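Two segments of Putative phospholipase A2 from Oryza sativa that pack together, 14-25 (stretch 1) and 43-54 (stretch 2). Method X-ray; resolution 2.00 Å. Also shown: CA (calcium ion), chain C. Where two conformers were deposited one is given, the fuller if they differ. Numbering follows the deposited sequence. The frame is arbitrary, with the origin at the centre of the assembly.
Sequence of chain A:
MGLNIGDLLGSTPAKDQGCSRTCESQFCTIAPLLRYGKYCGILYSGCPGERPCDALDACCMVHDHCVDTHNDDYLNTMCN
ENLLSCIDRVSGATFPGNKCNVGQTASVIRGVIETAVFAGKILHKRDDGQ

Stretch 1 14-25: AKDQGCSRTCES
Stretch 2 43-54: LYSGCPGERPCD

Two irregular, largely extended segments are stapled together by two disulfides, with one short backbone bridge, a salt bridge and shared waters filling the space around them. The bridge pairs Ser20 with Gly46, CA to CA 4.5 Å. Ser20 is extended (phi/psi -97/142), so its two polar backbone atoms both reach stretch 2: Ser20 N donates to Ser45 O at 2.8 Å (168°), and Cys47 N donates to Ser20 O at 3.0 Å (159°). Ser20 O also receives a CA-H...O contact from Gly46 CA at 3.3 Å. Next to this bridge, Cys19 (chi1 p, 51°) and Cys47 (chi1 m, -64°) point toward each other's stretch and join SG to SG at 2.0 Å, chi3 97°. The second disulfide, Cys23 SG to Cys53 SG, also 2.0 Å, has the opposite sign, chi3 -92°; both cysteines are m, and their CA atoms lie 6.0 Å apart.

A type II turn from Cys47 to Glu50, closed by Glu50 N to Cys47 O at 3.0 Å, has Gly49 at phi/psi 89/-13, where a CB would jam against the preceding carbonyl. Glu50 (m, m) points toward stretch 1, and its OE2 accepts from Arg21 NH2 at 2.9 Å in a salt bridge near the guanidinium plane; Cys47 CB lies over one face, 3.4 Å from Arg21 NH2. Arg21 is m, t, t, with chi4 -85°. Water 1 links Asp16 OD1 (2.6 Å), Arg21 NH2 (2.9 Å) and Pro48 O (2.7 Å). Pro48 CD packs 3.3 Å from Lys15 O.

Tyr44 (t, chi2 73°) starts sideways, but its end nears stretch 1: Tyr44 OH accepts from Ser20 OG (chi1 t) at 3.0 Å, while Thr22 N donates to Ser20 OG at 3.0 Å. Glu24 CG approaches Tyr44 OH to 3.2 Å. Tyr44 O binds calcium CA at 2.2 Å.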

# COMPACT_ATOMS: atom_id res chain seq x y z
N ALA A 14 0.99 -2.89 21.36
CA ALA A 14 -0.36 -3.51 21.21
C ALA A 14 -0.75 -3.68 19.74
O ALA A 14 0.01 -3.30 18.85
CB ALA A 14 -1.41 -2.70 21.97
N LYS A 15 -1.94 -4.24 19.51
CA LYS A 15 -2.42 -4.53 18.16
C LYS A 15 -3.28 -3.39 17.60
O LYS A 15 -3.18 -3.07 16.41
CB LYS A 15 -3.21 -5.84 18.14
CG LYS A 15 -3.24 -6.52 16.78
CD LYS A 15 -4.25 -7.66 16.74
CE LYS A 15 -3.94 -8.62 15.59
NZ LYS A 15 -4.16 -8.03 14.24
N ASP A 16 -4.11 -2.80 18.45
CA ASP A 16 -5.03 -1.73 18.05
C ASP A 16 -4.49 -0.34 18.43
O ASP A 16 -5.26 0.63 18.53
CB ASP A 16 -6.43 -1.96 18.65
CG ASP A 16 -7.02 -3.32 18.28
OD1 ASP A 16 -8.24 -3.38 18.01
OD2 ASP A 16 -6.28 -4.34 18.28
N GLN A 17 -3.18 -0.25 18.63
CA GLN A 17 -2.49 1.03 18.85
C GLN A 17 -1.51 1.31 17.69
O GLN A 17 -1.00 0.37 17.07
CB GLN A 17 -1.74 1.03 20.20
CG GLN A 17 -2.65 1.03 21.45
CD GLN A 17 -1.87 0.92 22.77
OE1 GLN A 17 -0.85 0.23 22.87
NE2 GLN A 17 -2.37 1.61 23.80
N GLY A 18 -1.28 2.59 17.40
CA GLY A 18 -0.32 2.99 16.36
C GLY A 18 -0.78 2.72 14.94
O GLY A 18 0.04 2.46 14.05
N CYS A 19 -2.09 2.80 14.73
CA CYS A 19 -2.71 2.46 13.46
C CYS A 19 -3.84 3.44 13.13
O CYS A 19 -4.32 4.16 14.02
CB CYS A 19 -3.25 1.02 13.51
SG CYS A 19 -4.29 0.67 14.97
N SER A 20 -4.25 3.47 11.87
CA SER A 20 -5.27 4.42 11.42
C SER A 20 -6.68 3.84 11.38
O SER A 20 -6.87 2.68 11.01
CB SER A 20 -4.91 4.97 10.04
OG SER A 20 -5.96 5.76 9.51
N ARG A 21 -7.65 4.66 11.75
CA ARG A 21 -9.07 4.38 11.54
C ARG A 21 -9.71 5.46 10.66
O ARG A 21 -10.93 5.56 10.57
CB ARG A 21 -9.82 4.30 12.88
CG ARG A 21 -9.16 3.41 13.93
CD ARG A 21 -10.05 3.21 15.15
NE ARG A 21 -9.40 2.40 16.19
CZ ARG A 21 -9.40 1.07 16.22
NH1 ARG A 21 -8.78 0.44 17.21
NH2 ARG A 21 -10.02 0.36 15.28
N THR A 22 -8.87 6.26 9.99
CA THR A 22 -9.32 7.40 9.20
C THR A 22 -8.81 7.35 7.76
O THR A 22 -7.66 6.98 7.52
CB THR A 22 -8.93 8.76 9.87
OG1 THR A 22 -8.94 9.82 8.90
CG2 THR A 22 -7.55 8.70 10.47
N CYS A 23 -9.67 7.70 6.82
CA CYS A 23 -9.29 7.75 5.41
C CYS A 23 -8.50 9.02 5.13
O CYS A 23 -9.08 10.10 5.02
CB CYS A 23 -10.53 7.68 4.51
SG CYS A 23 -11.51 6.17 4.75
N GLU A 24 -7.18 8.88 5.02
CA GLU A 24 -6.28 10.00 4.80
C GLU A 24 -6.05 10.31 3.31
O GLU A 24 -6.32 9.48 2.44
CB GLU A 24 -4.94 9.76 5.51
CG GLU A 24 -5.03 9.73 7.04
CD GLU A 24 -5.58 11.03 7.63
OE1 GLU A 24 -5.22 12.11 7.13
OE2 GLU A 24 -6.38 10.96 8.58
N SER A 25 -5.59 11.53 3.03
CA SER A 25 -5.17 11.89 1.68
C SER A 25 -4.14 13.01 1.76
O SER A 25 -4.43 14.17 1.44
CB SER A 25 -6.37 12.24 0.79
OG SER A 25 -7.26 13.15 1.43
N LEU A 43 5.13 2.55 6.57
CA LEU A 43 4.93 2.54 8.03
C LEU A 43 3.63 3.28 8.40
O LEU A 43 3.60 4.15 9.28
CB LEU A 43 6.16 3.11 8.76
CG LEU A 43 7.51 2.43 8.46
CD1 LEU A 43 8.67 3.24 8.98
CD2 LEU A 43 7.58 1.01 9.00
N TYR A 44 2.57 2.93 7.69
CA TYR A 44 1.24 3.49 7.89
C TYR A 44 0.23 2.41 7.52
O TYR A 44 0.21 1.93 6.39
CB TYR A 44 1.04 4.73 7.01
CG TYR A 44 -0.38 5.23 7.03
CD1 TYR A 44 -0.89 5.88 8.16
CD2 TYR A 44 -1.23 5.04 5.94
CE1 TYR A 44 -2.20 6.33 8.20
CE2 TYR A 44 -2.55 5.48 5.98
CZ TYR A 44 -3.02 6.13 7.12
OH TYR A 44 -4.32 6.57 7.18
N SER A 45 -0.61 2.01 8.48
CA SER A 45 -1.55 0.92 8.25
C SER A 45 -2.79 1.04 9.13
O SER A 45 -2.78 1.74 10.15
CB SER A 45 -0.87 -0.44 8.47
OG SER A 45 -1.55 -1.47 7.75
N GLY A 46 -3.86 0.35 8.73
CA GLY A 46 -5.14 0.42 9.41
C GLY A 46 -5.19 -0.49 10.62
O GLY A 46 -4.49 -1.51 10.68
N CYS A 47 -6.01 -0.11 11.59
CA CYS A 47 -6.20 -0.91 12.79
C CYS A 47 -6.91 -2.22 12.41
O CYS A 47 -7.63 -2.26 11.41
CB CYS A 47 -6.99 -0.11 13.83
SG CYS A 47 -6.10 1.38 14.43
N PRO A 48 -6.69 -3.30 13.19
CA PRO A 48 -7.34 -4.57 12.86
C PRO A 48 -8.85 -4.42 12.68
O PRO A 48 -9.53 -3.74 13.47
CB PRO A 48 -7.00 -5.45 14.06
CG PRO A 48 -5.68 -4.90 14.55
CD PRO A 48 -5.80 -3.42 14.36
N GLY A 49 -9.37 -5.00 11.60
CA GLY A 49 -10.79 -4.96 11.30
C GLY A 49 -11.27 -3.78 10.49
O GLY A 49 -12.40 -3.80 10.00
N GLU A 50 -10.43 -2.74 10.34
CA GLU A 50 -10.82 -1.51 9.62
C GLU A 50 -11.01 -1.75 8.14
O GLU A 50 -10.09 -2.23 7.45
CB GLU A 50 -9.78 -0.39 9.80
CG GLU A 50 -9.73 0.23 11.19
CD GLU A 50 -10.98 1.00 11.56
OE1 GLU A 50 -11.56 1.67 10.68
OE2 GLU A 50 -11.38 0.95 12.73
N ARG A 51 -12.19 -1.42 7.64
CA ARG A 51 -12.49 -1.56 6.22
C ARG A 51 -11.66 -0.55 5.42
O ARG A 51 -11.52 0.60 5.85
CB ARG A 51 -13.98 -1.33 5.97
CG ARG A 51 -14.45 -1.93 4.66
CD ARG A 51 -15.72 -1.30 4.13
NE ARG A 51 -15.91 -1.70 2.73
CZ ARG A 51 -16.92 -1.30 1.96
NH1 ARG A 51 -16.98 -1.73 0.71
NH2 ARG A 51 -17.86 -0.50 2.43
N PRO A 52 -11.10 -0.97 4.27
CA PRO A 52 -10.37 -0.00 3.46
C PRO A 52 -11.33 1.04 2.88
O PRO A 52 -12.54 0.81 2.85
CB PRO A 52 -9.79 -0.84 2.31
CG PRO A 52 -9.93 -2.25 2.73
CD PRO A 52 -11.09 -2.32 3.66
N CYS A 53 -10.77 2.15 2.42
CA CYS A 53 -11.55 3.32 2.04
C CYS A 53 -12.00 3.30 0.59
O CYS A 53 -12.96 3.99 0.22
CB CYS A 53 -10.74 4.58 2.33
SG CYS A 53 -10.28 4.73 4.05
N ASP A 54 -11.29 2.54 -0.23
CA ASP A 54 -11.62 2.33 -1.64
C ASP A 54 -10.81 1.15 -2.15
O ASP A 54 -10.17 0.44 -1.35
CB ASP A 54 -11.39 3.60 -2.49
CG ASP A 54 -9.92 4.04 -2.56
OD1 ASP A 54 -9.02 3.38 -1.98
OD2 ASP A 54 -9.67 5.07 -3.22
CA CA C . 0.80 0.82 4.54
O HOH W 1 -9.34 -2.46 15.80
O HOH W 2 0.65 2.04 11.39
O HOH W 3 -13.30 3.67 11.13
O HOH W 4 2.70 0.07 5.80